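Local coordinates for protein esterase (Rhizomucor miehei CAU432, PDB 4WY8) that probably hydrolyses carboxylic ester bonds as an esterase of the alpha/beta hydrolase fold, at residues A[46-51]-A[100-105]; A[52-57]-A[68-73]; A[77-82]-A[110-115]; A[118-123]-A[133-138]; A[156-161]-A[183-188]. All blocks are in the same frame, centred on the assembly; numbering follows the deposited sequence. Where two conformers were deposited one is given.

Interaction 1 (A[46-51]-A[100-105]); sequences EGLPDV and HRRTVY
Arg102 closes both terminal nitrogens on one backbone oxygen, that of Glu46: NH1 lies 2.8 Å and NH2 3.0 Å from Glu46 O. Both donors come from the same face of the carbonyl plane, while the oxygen lies close to the guanidinium plane. Over the centre of one guanidinium face sits Leu48 CD1, 3.8 Å from Arg102 CZ. The other branch, Leu48 CD2, packs against Arg101 NE at 3.6 Å, so one forked leucine lies against two arginines. Its CG stands anti to the backbone N (chi1 -157°), and the two methyls part from there. Val51 CG2 makes a CH-pi contact over the Tyr105 ring, 3.7 Å from its centroid, and Arg101 CG covers the opposite face. Pro49 CD meets Tyr105 CB at 4.0 Å, between the leucine and valine contacts along the loop. Gly47 turns the chain with positive phi (69°), a region open to a residue without a side chain. In the second shell, Arg102 NE is bound to Ala297 O, which helps fix the guanidinium. Pro49 also rests on Val109 of helix 101-111, and the loop leads into strand 51-59; Val51 and helical Tyr105 both touch Thr71 of strand 65-73.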
# COMPACT_ATOMS: atom_id res chain seq x y z
N GLU A 46 -2.29 -22.01 14.68
CA GLU A 46 -0.91 -22.05 14.21
C GLU A 46 -0.35 -20.66 13.96
O GLU A 46 -0.95 -19.87 13.21
CB GLU A 46 -0.78 -22.86 12.92
CG GLU A 46 -0.85 -24.35 13.07
CD GLU A 46 -0.27 -25.06 11.85
OE1 GLU A 46 0.42 -24.38 11.05
OE2 GLU A 46 -0.52 -26.27 11.70
N GLY A 47 0.78 -20.36 14.61
CA GLY A 47 1.46 -19.09 14.43
C GLY A 47 0.70 -17.91 15.02
O GLY A 47 1.03 -16.75 14.76
N LEU A 48 -0.30 -18.20 15.83
CA LEU A 48 -1.06 -17.16 16.49
C LEU A 48 -0.19 -16.47 17.56
O LEU A 48 0.31 -17.12 18.46
CB LEU A 48 -2.33 -17.77 17.07
CG LEU A 48 -3.57 -16.92 17.36
CD1 LEU A 48 -4.08 -16.17 16.13
CD2 LEU A 48 -4.63 -17.84 17.92
N PRO A 49 -0.01 -15.14 17.45
CA PRO A 49 0.81 -14.40 18.42
C PRO A 49 0.21 -14.46 19.81
O PRO A 49 -0.99 -14.63 19.95
CB PRO A 49 0.77 -12.96 17.88
CG PRO A 49 0.30 -13.06 16.48
CD PRO A 49 -0.60 -14.26 16.44
N ASP A 50 1.07 -14.35 20.81
CA ASP A 50 0.66 -14.27 22.21
C ASP A 50 0.29 -12.85 22.60
O ASP A 50 1.04 -11.90 22.31
CB ASP A 50 1.81 -14.74 23.09
CG ASP A 50 2.10 -16.20 22.93
OD1 ASP A 50 1.14 -17.01 22.89
OD2 ASP A 50 3.30 -16.54 22.79
N VAL A 51 -0.84 -12.69 23.27
CA VAL A 51 -1.26 -11.36 23.69
C VAL A 51 -1.76 -11.41 25.11
O VAL A 51 -2.22 -12.44 25.59
CB VAL A 51 -2.38 -10.76 22.77
CG1 VAL A 51 -1.93 -10.65 21.29
CG2 VAL A 51 -3.67 -11.56 22.89
N HIS A 100 -12.22 -12.56 14.12
CA HIS A 100 -11.19 -11.56 13.84
C HIS A 100 -10.01 -11.69 14.77
O HIS A 100 -9.15 -10.80 14.83
CB HIS A 100 -11.77 -10.15 13.93
CG HIS A 100 -12.71 -9.82 12.81
ND1 HIS A 100 -13.93 -10.45 12.65
CD2 HIS A 100 -12.58 -8.96 11.77
CE1 HIS A 100 -14.52 -9.98 11.57
NE2 HIS A 100 -13.73 -9.08 11.01
N ARG A 101 -9.96 -12.80 15.50
CA ARG A 101 -8.87 -13.05 16.43
C ARG A 101 -7.52 -12.98 15.73
O ARG A 101 -6.57 -12.38 16.24
CB ARG A 101 -9.03 -14.42 17.10
CG ARG A 101 -7.81 -14.79 17.95
CD ARG A 101 -8.00 -16.13 18.64
NE ARG A 101 -8.15 -17.19 17.66
CZ ARG A 101 -8.58 -18.42 17.94
NH1 ARG A 101 -8.92 -18.73 19.17
NH2 ARG A 101 -8.66 -19.32 16.98
N ARG A 102 -7.41 -13.62 14.58
CA ARG A 102 -6.13 -13.64 13.87
C ARG A 102 -5.68 -12.21 13.54
O ARG A 102 -4.58 -11.77 13.90
CB ARG A 102 -6.27 -14.51 12.61
CG ARG A 102 -5.07 -14.46 11.65
CD ARG A 102 -3.88 -15.21 12.17
NE ARG A 102 -4.21 -16.64 12.32
CZ ARG A 102 -3.34 -17.58 12.66
NH1 ARG A 102 -2.07 -17.28 12.89
NH2 ARG A 102 -3.74 -18.83 12.76
N THR A 103 -6.57 -11.48 12.86
CA THR A 103 -6.29 -10.11 12.46
C THR A 103 -5.92 -9.22 13.65
O THR A 103 -4.92 -8.48 13.60
CB THR A 103 -7.52 -9.53 11.75
OG1 THR A 103 -7.80 -10.33 10.58
CG2 THR A 103 -7.26 -8.08 11.36
N VAL A 104 -6.71 -9.31 14.71
CA VAL A 104 -6.54 -8.48 15.89
C VAL A 104 -5.25 -8.81 16.66
O VAL A 104 -4.50 -7.91 17.04
CB VAL A 104 -7.78 -8.62 16.82
CG1 VAL A 104 -7.47 -8.11 18.21
CG2 VAL A 104 -9.00 -7.87 16.22
N TYR A 105 -4.96 -10.09 16.85
CA TYR A 105 -3.73 -10.46 17.56
C TYR A 105 -2.51 -10.00 16.77
O TYR A 105 -1.56 -9.41 17.36
CB TYR A 105 -3.64 -11.97 17.81
CG TYR A 105 -4.53 -12.50 18.93
CD1 TYR A 105 -5.67 -11.82 19.33
CD2 TYR A 105 -4.22 -13.71 19.56
CE1 TYR A 105 -6.49 -12.33 20.35
CE2 TYR A 105 -5.04 -14.23 20.59
CZ TYR A 105 -6.17 -13.53 20.97
OH TYR A 105 -6.99 -14.02 21.97

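Interaction 2 (A[52-57]-A[68-73]); sequences YLEEKT and LTITRP
Glu55 and Thr69 stand side by side, pointing the same way, and Thr69 OG1 donates to Glu55 OE1 at 3.0 Å. The hydroxyl comes to the syn side of the carboxylate but 31° out of its plane. A bend at chi2 (-81°) brings the glutamate CD toward Thr69. Its second oxygen, OE2, forms a salt bridge with Lys97, and Thr69 OG1 is itself bonded to Asn119 ND2, so the hydroxyl links two polar groups. On the same face Leu53 CD1 lies across both threonine methyls, 3.6 Å from Thr71 CG2 and 3.7 Å from Thr69 CG2; Thr71 OG1 is hydrogen-bonded to Thr108 OG1.

The two strands form the antiparallel beta hairpin at one margin of the central sheet. Leu53–Thr71 and Glu55–Thr69 are its non-hydrogen-bonded pairs, alternating with three hydrogen-bonded ones, and the Ile70 N to Glu54 O bond is 2.9 Å long and close to straight. Beta-branched threonine and isoleucine suit this extended backbone. On the other face Tyr52 and Arg72 run alongside each other with ring and guanidinium planes 87° apart, touching through Tyr52 CD2 and Arg72 CG at 4.1 Å. The guanidinium continues to the carbonyls of Gln79, Thr76 and Asn152. Ile70 CD1 packs on Lys56 CB at 4.0 Å, whereas the rest of the lysine leads away from the neighbouring strand.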
# COMPACT_ATOMS: atom_id res chain seq x y z
N TYR A 52 -1.66 -10.27 25.77
CA TYR A 52 -2.33 -10.05 27.03
C TYR A 52 -3.76 -9.61 26.72
O TYR A 52 -3.94 -8.56 26.10
CB TYR A 52 -1.58 -9.00 27.87
CG TYR A 52 -2.24 -8.72 29.20
CD1 TYR A 52 -1.78 -9.31 30.36
CD2 TYR A 52 -3.35 -7.89 29.28
CE1 TYR A 52 -2.40 -9.08 31.58
CE2 TYR A 52 -3.99 -7.65 30.50
CZ TYR A 52 -3.51 -8.25 31.64
OH TYR A 52 -4.14 -8.00 32.83
N LEU A 53 -4.76 -10.36 27.18
CA LEU A 53 -6.15 -10.03 26.86
C LEU A 53 -6.96 -9.70 28.11
O LEU A 53 -6.82 -10.35 29.15
CB LEU A 53 -6.82 -11.18 26.08
CG LEU A 53 -8.27 -10.93 25.66
CD1 LEU A 53 -8.57 -11.54 24.30
CD2 LEU A 53 -9.21 -11.53 26.67
N GLU A 54 -7.79 -8.67 28.00
CA GLU A 54 -8.64 -8.21 29.09
C GLU A 54 -10.05 -7.99 28.59
O GLU A 54 -10.26 -7.35 27.56
CB GLU A 54 -8.09 -6.89 29.69
CG GLU A 54 -9.10 -6.15 30.59
CD GLU A 54 -8.56 -4.85 31.20
OE1 GLU A 54 -9.27 -4.23 32.05
OE2 GLU A 54 -7.46 -4.40 30.79
N GLU A 55 -11.04 -8.48 29.34
CA GLU A 55 -12.43 -8.23 28.97
C GLU A 55 -12.91 -7.11 29.88
O GLU A 55 -12.76 -7.17 31.10
CB GLU A 55 -13.30 -9.49 29.09
CG GLU A 55 -12.92 -10.65 28.15
CD GLU A 55 -13.45 -10.49 26.72
OE1 GLU A 55 -14.11 -9.48 26.43
OE2 GLU A 55 -13.20 -11.38 25.86
N LYS A 56 -13.45 -6.06 29.27
CA LYS A 56 -13.81 -4.84 29.98
C LYS A 56 -15.22 -4.39 29.67
O LYS A 56 -15.61 -4.32 28.51
CB LYS A 56 -12.83 -3.71 29.64
CG LYS A 56 -13.08 -2.43 30.42
CD LYS A 56 -12.09 -2.21 31.54
CE LYS A 56 -12.57 -1.04 32.40
NZ LYS A 56 -11.66 -0.78 33.56
N THR A 57 -16.00 -4.08 30.70
CA THR A 57 -17.36 -3.62 30.47
C THR A 57 -17.47 -2.15 30.78
O THR A 57 -17.08 -1.72 31.87
CB THR A 57 -18.38 -4.38 31.35
OG1 THR A 57 -18.42 -5.76 30.97
CG2 THR A 57 -19.76 -3.77 31.18
N LEU A 68 -16.12 -4.52 25.72
CA LEU A 68 -14.84 -4.29 25.07
C LEU A 68 -13.91 -5.48 25.30
O LEU A 68 -13.87 -6.04 26.40
CB LEU A 68 -14.17 -3.04 25.63
CG LEU A 68 -15.04 -1.78 25.66
CD1 LEU A 68 -14.24 -0.63 26.27
CD2 LEU A 68 -15.56 -1.40 24.29
N THR A 69 -13.20 -5.88 24.25
CA THR A 69 -12.10 -6.85 24.36
C THR A 69 -10.80 -6.12 24.05
O THR A 69 -10.60 -5.64 22.94
CB THR A 69 -12.31 -8.06 23.41
OG1 THR A 69 -13.61 -8.62 23.63
CG2 THR A 69 -11.30 -9.13 23.65
N ILE A 70 -9.91 -6.01 25.03
CA ILE A 70 -8.68 -5.26 24.86
C ILE A 70 -7.48 -6.18 24.80
O ILE A 70 -7.19 -6.91 25.77
CB ILE A 70 -8.49 -4.27 26.00
CG1 ILE A 70 -9.77 -3.45 26.19
CG2 ILE A 70 -7.26 -3.39 25.73
CD1 ILE A 70 -9.75 -2.57 27.41
N THR A 71 -6.74 -6.13 23.70
CA THR A 71 -5.54 -6.97 23.59
C THR A 71 -4.28 -6.10 23.55
O THR A 71 -4.31 -5.02 22.96
CB THR A 71 -5.61 -7.90 22.33
OG1 THR A 71 -5.97 -7.12 21.19
CG2 THR A 71 -6.66 -9.00 22.51
N ARG A 72 -3.20 -6.52 24.20
CA ARG A 72 -1.93 -5.81 24.08
C ARG A 72 -0.75 -6.77 24.03
O ARG A 72 -0.89 -7.92 24.43
CB ARG A 72 -1.78 -4.76 25.21
CG ARG A 72 -2.43 -5.08 26.50
CD ARG A 72 -2.63 -3.84 27.40
NE ARG A 72 -1.38 -3.22 27.80
CZ ARG A 72 -1.19 -1.91 27.93
NH1 ARG A 72 -0.00 -1.44 28.31
NH2 ARG A 72 -2.18 -1.05 27.68
N PRO A 73 0.42 -6.31 23.55
CA PRO A 73 1.56 -7.24 23.54
C PRO A 73 1.93 -7.63 24.97
O PRO A 73 1.62 -6.86 25.89
CB PRO A 73 2.69 -6.43 22.88
CG PRO A 73 2.03 -5.23 22.24
CD PRO A 73 0.80 -4.97 23.06
O HOH W 1 -16.11 -8.13 26.62

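Interaction 3 (A[77-82]-A[110-115]); sequences ENQVLP and RARAAV
Leu81 leans on the turn made by Arg112, Ala113 and Ala114. Its CB lies 3.9 Å from Ala114 N and also faces the small CB of Ala114. From there chi1 (-56°) sets CG anti to the carbonyl carbon, and the chain forks. CD1 lies over the Ala113–Ala114 peptide, 4.1 Å from Ala113 C, while CD2 reaches Arg112 O at 3.9 Å. Alanines let the leucine approach the backbone itself, and the guanidinium of Arg72 lies against CD1 from the hairpin.

The next residue, Pro82, has no N-H to give but offers its carbonyl: Ala114 N donates to Pro82 O at 3.0 Å. This bond stands at the start of the pairing between strands 83-87 and 114-118, which Ala114 continues with Ile84. These strands are parallel neighbours in the central sheet, joined through helix 101-111 in a beta-alpha-beta crossover, and Arg112, with positive phi (52°), is the first residue to leave the helical path. Ala113 CB fits against Pro82 O at 3.4 Å.

Toward the surface, Gln79 and Arg112 meet through a water that donates to Gln79 OE1 at 2.7 Å and accepts from Arg112 NE at the same length. That water lies at the edge of the guanidinium and in its plane, and the amide plane is turned 30° from it. Pro82 also touches Trp318 of helix 301-322, and Arg110 packs on Lys316 of the second subunit.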
# COMPACT_ATOMS: atom_id res chain seq x y z
N GLU A 77 3.15 -4.21 30.52
CA GLU A 77 2.33 -4.00 31.72
C GLU A 77 2.35 -2.58 32.29
O GLU A 77 1.31 -2.06 32.69
CB GLU A 77 2.74 -4.99 32.82
CG GLU A 77 2.23 -6.41 32.57
CD GLU A 77 3.29 -7.34 31.98
OE1 GLU A 77 3.14 -8.57 32.13
OE2 GLU A 77 4.24 -6.83 31.35
N ASN A 78 3.52 -1.94 32.28
CA ASN A 78 3.62 -0.57 32.80
C ASN A 78 3.91 0.42 31.68
O ASN A 78 4.50 1.47 31.93
CB ASN A 78 4.73 -0.46 33.86
CG ASN A 78 4.47 -1.33 35.07
OD1 ASN A 78 3.36 -1.34 35.62
ND2 ASN A 78 5.49 -2.07 35.50
N GLN A 79 3.53 0.06 30.46
CA GLN A 79 3.73 0.93 29.30
C GLN A 79 2.42 1.54 28.82
O GLN A 79 1.39 0.86 28.77
CB GLN A 79 4.35 0.15 28.14
CG GLN A 79 5.82 -0.17 28.28
CD GLN A 79 6.35 -0.89 27.06
OE1 GLN A 79 6.12 -0.47 25.91
NE2 GLN A 79 7.02 -2.02 27.29
N VAL A 80 2.46 2.81 28.44
CA VAL A 80 1.29 3.45 27.85
C VAL A 80 1.35 3.25 26.33
O VAL A 80 2.33 3.61 25.70
CB VAL A 80 1.23 4.95 28.20
CG1 VAL A 80 -0.06 5.57 27.68
CG2 VAL A 80 1.34 5.14 29.71
N LEU A 81 0.30 2.67 25.76
CA LEU A 81 0.30 2.31 24.35
C LEU A 81 -0.68 3.16 23.52
O LEU A 81 -1.66 3.68 24.07
CB LEU A 81 -0.05 0.83 24.18
CG LEU A 81 0.84 -0.14 24.96
CD1 LEU A 81 0.33 -1.56 24.80
CD2 LEU A 81 2.31 0.00 24.53
N PRO A 82 -0.43 3.29 22.21
CA PRO A 82 -1.49 3.90 21.39
C PRO A 82 -2.73 3.00 21.33
O PRO A 82 -2.61 1.77 21.27
CB PRO A 82 -0.86 4.08 20.00
CG PRO A 82 0.42 3.23 20.01
CD PRO A 82 0.84 3.11 21.46
N ARG A 110 2.12 -6.41 15.97
CA ARG A 110 2.90 -5.71 14.96
C ARG A 110 2.92 -4.21 15.23
O ARG A 110 3.93 -3.57 15.06
CB ARG A 110 2.37 -5.99 13.56
CG ARG A 110 2.59 -7.44 13.11
CD ARG A 110 2.12 -7.62 11.67
NE ARG A 110 1.84 -9.02 11.34
CZ ARG A 110 1.86 -9.51 10.10
NH1 ARG A 110 2.15 -8.72 9.07
NH2 ARG A 110 1.56 -10.79 9.90
N ALA A 111 1.80 -3.65 15.67
CA ALA A 111 1.73 -2.22 15.92
C ALA A 111 2.21 -1.89 17.33
O ALA A 111 2.49 -0.73 17.64
CB ALA A 111 0.30 -1.70 15.72
N ARG A 112 2.33 -2.91 18.17
CA ARG A 112 2.62 -2.73 19.60
C ARG A 112 1.63 -1.73 20.18
O ARG A 112 2.00 -0.70 20.72
CB ARG A 112 4.07 -2.27 19.82
CG ARG A 112 5.08 -3.37 19.54
CD ARG A 112 6.50 -3.04 20.02
NE ARG A 112 6.56 -2.86 21.46
CZ ARG A 112 6.65 -3.87 22.33
NH1 ARG A 112 6.68 -5.12 21.89
NH2 ARG A 112 6.69 -3.62 23.62
N ALA A 113 0.35 -2.05 20.03
CA ALA A 113 -0.72 -1.16 20.41
C ALA A 113 -1.69 -1.90 21.28
O ALA A 113 -1.63 -3.14 21.35
CB ALA A 113 -1.43 -0.63 19.17
N ALA A 114 -2.55 -1.17 21.98
CA ALA A 114 -3.71 -1.78 22.61
C ALA A 114 -4.84 -1.76 21.60
O ALA A 114 -5.30 -0.69 21.19
CB ALA A 114 -4.13 -1.03 23.89
N VAL A 115 -5.28 -2.94 21.17
CA VAL A 115 -6.42 -2.97 20.28
C VAL A 115 -7.69 -3.11 21.12
O VAL A 115 -7.84 -4.05 21.93
CB VAL A 115 -6.32 -4.08 19.24
CG1 VAL A 115 -7.50 -4.05 18.35
CG2 VAL A 115 -5.06 -3.89 18.39
O HOH W 2 6.32 -0.85 23.28

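Interaction 4 (A[118-123]-A[133-138]); sequences VNYSLS and EECLDA
From Val118 to Ser121 the chain leaves its strand and passes beside helix 130-143, with an inverse gamma turn centred on Asn119 and with Tyr120 CA 6.3 Å from Glu134 CA. Glu134 points from the helix into this bend. Its chain is extended beyond CG, which carries the carboxylate up to the loop backbone. There Ser121 N donates to Glu134 OE1 over 2.6 Å in a nearly straight bond (170°), using the syn lone pair of that oxygen. Ser121 OG approaches OE2 as well, but the modelled separation is too short to be trusted in detail. Serine is small enough to bring its backbone N up to the carboxylate, with the hydroxyl also nearby. Glu134 OE1 also lies 3.3 Å from Tyr120 CB.

Tyr120 has its CG between the backbone N and the carbonyl carbon (chi1 59°), and its ring swings away from the helix. Cys135 SG meets it obliquely as a sulfur-aromatic contact, 4.7 Å from the Tyr120 ring centroid and 44° off the normal, with CD2 its nearest ring atom. Val118 CG2 packs on Ala138 CB at 3.7 Å, where a methyl lets the helix come close. The tyrosine hydroxyl is bonded to His88 O, and the His88 ring stacks on Tyr120. His88 opens an HGGG sequence, which in related esterases shapes the oxyanion hole.

Chemically, the carboxylate of Glu134 is buried. Arg60, which is salt-bridged to Asp137, packs on Glu134; together with the Ser121 N-H, its nearby charge would be expected to favour the ionised form.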
# COMPACT_ATOMS: atom_id res chain seq x y z
N VAL A 118 -14.59 -3.54 19.96
CA VAL A 118 -15.92 -3.29 20.44
C VAL A 118 -16.84 -4.43 20.04
O VAL A 118 -17.01 -4.69 18.84
CB VAL A 118 -16.47 -1.97 19.89
CG1 VAL A 118 -17.87 -1.72 20.42
CG2 VAL A 118 -15.52 -0.83 20.25
N ASN A 119 -17.39 -5.14 21.02
CA ASN A 119 -18.36 -6.18 20.71
C ASN A 119 -19.74 -5.56 20.56
O ASN A 119 -20.59 -5.73 21.42
CB ASN A 119 -18.37 -7.26 21.79
CG ASN A 119 -17.02 -7.90 21.97
OD1 ASN A 119 -16.67 -8.84 21.26
ND2 ASN A 119 -16.23 -7.37 22.90
N TYR A 120 -19.99 -4.88 19.44
CA TYR A 120 -21.25 -4.15 19.29
C TYR A 120 -22.44 -5.08 19.02
O TYR A 120 -22.25 -6.27 18.71
CB TYR A 120 -21.11 -3.08 18.19
CG TYR A 120 -20.74 -3.59 16.81
CD1 TYR A 120 -21.72 -4.06 15.93
CD2 TYR A 120 -19.42 -3.56 16.37
CE1 TYR A 120 -21.38 -4.51 14.68
CE2 TYR A 120 -19.08 -4.01 15.11
CZ TYR A 120 -20.06 -4.49 14.27
OH TYR A 120 -19.72 -4.93 13.01
N SER A 121 -23.65 -4.56 19.21
CA SER A 121 -24.87 -5.35 19.05
C SER A 121 -25.13 -5.64 17.59
O SER A 121 -25.14 -4.73 16.74
CB SER A 121 -26.07 -4.63 19.68
OG SER A 121 -25.83 -4.35 21.06
N LEU A 122 -25.36 -6.92 17.30
CA LEU A 122 -25.56 -7.35 15.91
C LEU A 122 -27.02 -7.25 15.49
O LEU A 122 -27.94 -7.28 16.32
CB LEU A 122 -25.04 -8.78 15.73
CG LEU A 122 -23.53 -8.89 15.98
CD1 LEU A 122 -23.05 -10.33 15.92
CD2 LEU A 122 -22.76 -8.00 14.99
N SER A 123 -27.23 -7.12 14.18
CA SER A 123 -28.57 -7.11 13.59
C SER A 123 -28.96 -8.53 13.19
O SER A 123 -28.09 -9.38 13.02
CB SER A 123 -28.61 -6.16 12.38
OG SER A 123 -28.48 -4.82 12.81
N GLU A 133 -23.97 3.91 17.63
CA GLU A 133 -23.99 4.62 18.89
C GLU A 133 -23.16 3.90 19.96
O GLU A 133 -22.48 4.56 20.77
CB GLU A 133 -25.44 4.80 19.32
CG GLU A 133 -26.15 5.80 18.40
CD GLU A 133 -27.64 5.89 18.65
OE1 GLU A 133 -28.33 6.60 17.86
OE2 GLU A 133 -28.11 5.29 19.64
N GLU A 134 -23.19 2.57 19.96
CA GLU A 134 -22.29 1.84 20.85
C GLU A 134 -20.82 2.15 20.54
O GLU A 134 -20.00 2.36 21.45
CB GLU A 134 -22.53 0.33 20.77
CG GLU A 134 -23.85 -0.12 21.41
CD GLU A 134 -24.26 -1.55 21.04
OE1 GLU A 134 -23.67 -2.13 20.10
OE2 GLU A 134 -25.18 -2.09 21.70
N CYS A 135 -20.47 2.18 19.25
CA CYS A 135 -19.08 2.38 18.84
C CYS A 135 -18.58 3.78 19.17
O CYS A 135 -17.43 3.97 19.65
CB CYS A 135 -18.91 2.10 17.33
SG CYS A 135 -19.21 0.34 16.88
N LEU A 136 -19.44 4.76 18.91
CA LEU A 136 -19.14 6.14 19.25
C LEU A 136 -18.95 6.25 20.74
O LEU A 136 -17.97 6.81 21.21
CB LEU A 136 -20.25 7.07 18.76
CG LEU A 136 -20.10 8.54 19.16
CD1 LEU A 136 -18.90 9.25 18.49
CD2 LEU A 136 -21.40 9.26 18.83
N ASP A 137 -19.86 5.65 21.50
CA ASP A 137 -19.73 5.66 22.96
C ASP A 137 -18.41 5.03 23.43
O ASP A 137 -17.80 5.48 24.42
CB ASP A 137 -20.89 4.91 23.61
CG ASP A 137 -22.14 5.77 23.74
OD1 ASP A 137 -22.06 7.00 23.53
OD2 ASP A 137 -23.20 5.19 24.07
N ALA A 138 -17.98 3.97 22.76
CA ALA A 138 -16.70 3.33 23.09
C ALA A 138 -15.50 4.24 22.82
O ALA A 138 -14.60 4.35 23.65
CB ALA A 138 -16.56 2.04 22.33

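Interaction 5 (A[156-161]-A[183-188]); sequences TKLVVA and NIIKGQ
Val160 and Ile185 each set their first torsion near -60° (chi1 -61° and -58°), which places CG1 of each anti to its own carbonyl carbon. The two side chains cross at about a right angle, with Val160 CG1 4.0 Å from Ile185 CD1. The second branch, Val160 CG2, lies beside Gln188 CB at 3.8 Å, the two side chains pointing the same way from a parallel bridge; the amide of Gln188 goes on to Pro251 O. Next to it, Leu158 CD2 reaches Ile185 CG1 at 4.2 Å. Val160 and Ile185 pack on helix 165-179 (Ser170, Cys174 and Val173), whereas Leu158 faces Val139 and Val142 of helix 130-143.

Helix 165-179 joins strands 159-163 and 188-191 in the beta-alpha-beta crossover of the alpha/beta hydrolase fold. A sequence consistent with the nucleophile elbow, including Ser164, follows the first strand. Two backbone bonds start the pairing: Lys186 N to Leu158 O at 2.9 Å and Val160 N to Gly187 O at 3.0 Å. Lys186 CB and CG press on the carbonyl side of the opposing chain, CG lying 3.3 Å from Thr156 O. The lysine is bent at chi2, and its NZ donates to Asn183 O at 2.8 Å.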
# COMPACT_ATOMS: atom_id res chain seq x y z
N THR A 156 -4.09 10.62 23.08
CA THR A 156 -3.66 11.51 21.99
C THR A 156 -3.29 10.76 20.70
O THR A 156 -3.04 11.38 19.65
CB THR A 156 -2.47 12.40 22.43
OG1 THR A 156 -1.27 11.64 22.55
CG2 THR A 156 -2.81 13.06 23.76
N LYS A 157 -3.28 9.43 20.76
CA LYS A 157 -2.97 8.62 19.57
C LYS A 157 -4.12 7.71 19.13
O LYS A 157 -3.95 6.83 18.29
CB LYS A 157 -1.70 7.80 19.83
CG LYS A 157 -0.43 8.68 19.88
CD LYS A 157 0.82 7.90 20.29
CE LYS A 157 2.03 8.83 20.40
NZ LYS A 157 3.28 8.08 20.72
N LEU A 158 -5.31 7.94 19.68
CA LEU A 158 -6.45 7.12 19.36
C LEU A 158 -6.72 7.09 17.84
O LEU A 158 -6.73 8.13 17.18
CB LEU A 158 -7.69 7.61 20.12
CG LEU A 158 -8.95 6.75 20.21
CD1 LEU A 158 -9.68 7.13 21.46
CD2 LEU A 158 -9.86 7.00 19.02
N VAL A 159 -6.87 5.89 17.29
CA VAL A 159 -7.28 5.71 15.90
C VAL A 159 -8.42 4.71 15.84
O VAL A 159 -8.55 3.85 16.71
CB VAL A 159 -6.13 5.21 15.02
CG1 VAL A 159 -4.99 6.21 15.00
CG2 VAL A 159 -5.66 3.86 15.52
N VAL A 160 -9.30 4.87 14.86
CA VAL A 160 -10.36 3.87 14.65
C VAL A 160 -10.01 3.07 13.42
O VAL A 160 -9.42 3.59 12.46
CB VAL A 160 -11.75 4.50 14.47
CG1 VAL A 160 -12.13 5.30 15.71
CG2 VAL A 160 -11.77 5.41 13.23
N ALA A 161 -10.37 1.79 13.42
CA ALA A 161 -10.06 0.93 12.31
C ALA A 161 -11.10 -0.15 12.22
O ALA A 161 -11.61 -0.61 13.23
CB ALA A 161 -8.67 0.33 12.47
N ASN A 183 -12.53 16.31 18.84
CA ASN A 183 -11.30 16.12 18.09
C ASN A 183 -10.51 14.99 18.72
O ASN A 183 -9.30 15.10 18.93
CB ASN A 183 -10.48 17.40 18.07
CG ASN A 183 -11.24 18.58 17.49
OD1 ASN A 183 -11.49 18.64 16.28
ND2 ASN A 183 -11.60 19.54 18.35
N ILE A 184 -11.19 13.88 18.97
CA ILE A 184 -10.61 12.81 19.75
C ILE A 184 -10.11 11.63 18.91
O ILE A 184 -9.41 10.77 19.43
CB ILE A 184 -11.61 12.28 20.77
CG1 ILE A 184 -12.87 11.76 20.06
CG2 ILE A 184 -11.94 13.36 21.79
CD1 ILE A 184 -13.90 11.12 21.02
N ILE A 185 -10.44 11.61 17.62
CA ILE A 185 -9.97 10.56 16.71
C ILE A 185 -8.87 11.11 15.81
O ILE A 185 -9.10 12.07 15.08
CB ILE A 185 -11.12 10.01 15.82
CG1 ILE A 185 -12.26 9.45 16.67
CG2 ILE A 185 -10.61 8.92 14.90
CD1 ILE A 185 -13.47 9.06 15.85
N LYS A 186 -7.68 10.51 15.87
CA LYS A 186 -6.53 11.01 15.11
C LYS A 186 -6.29 10.36 13.77
O LYS A 186 -5.40 10.80 13.01
CB LYS A 186 -5.25 10.87 15.95
CG LYS A 186 -5.39 11.37 17.38
CD LYS A 186 -5.79 12.85 17.40
CE LYS A 186 -6.01 13.33 18.84
NZ LYS A 186 -6.54 14.73 18.90
N GLY A 187 -7.01 9.30 13.47
CA GLY A 187 -6.80 8.59 12.23
C GLY A 187 -7.89 7.57 12.03
O GLY A 187 -8.45 7.04 13.00
N GLN A 188 -8.21 7.28 10.78
CA GLN A 188 -9.21 6.27 10.50
C GLN A 188 -8.63 5.33 9.46
O GLN A 188 -8.03 5.78 8.47
CB GLN A 188 -10.53 6.92 10.01
CG GLN A 188 -10.40 7.71 8.73
CD GLN A 188 -11.68 8.44 8.32
OE1 GLN A 188 -12.77 7.85 8.30
NE2 GLN A 188 -11.55 9.73 7.94

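Overall arrangement
Interactions 1, 2 and 3 touch one another around helix 101-111 and the antiparallel margin of the central sheet. Interaction 2 is nested along the chain inside the loop closed by interaction 1, and Tyr105 OH lies 3.8 Å from Leu53 CD1. Interactions 2 and 3, with centres 11 Å apart, share the pairing of Thr71 with Val115. Interaction 4 meets interaction 2 where Leu68 packs on Val118 and Ala138. Interaction 5 touches interaction 3 through Pro82 and Lys157, but stays about 6 Å from interaction 4 at the nearest atoms. Tyr120 and Val160 lie near, without touching, the probable nucleophile elbow; Ser164, His291 and Asp261 are placed consistently with a catalytic triad, and Tyr120 lies near them too.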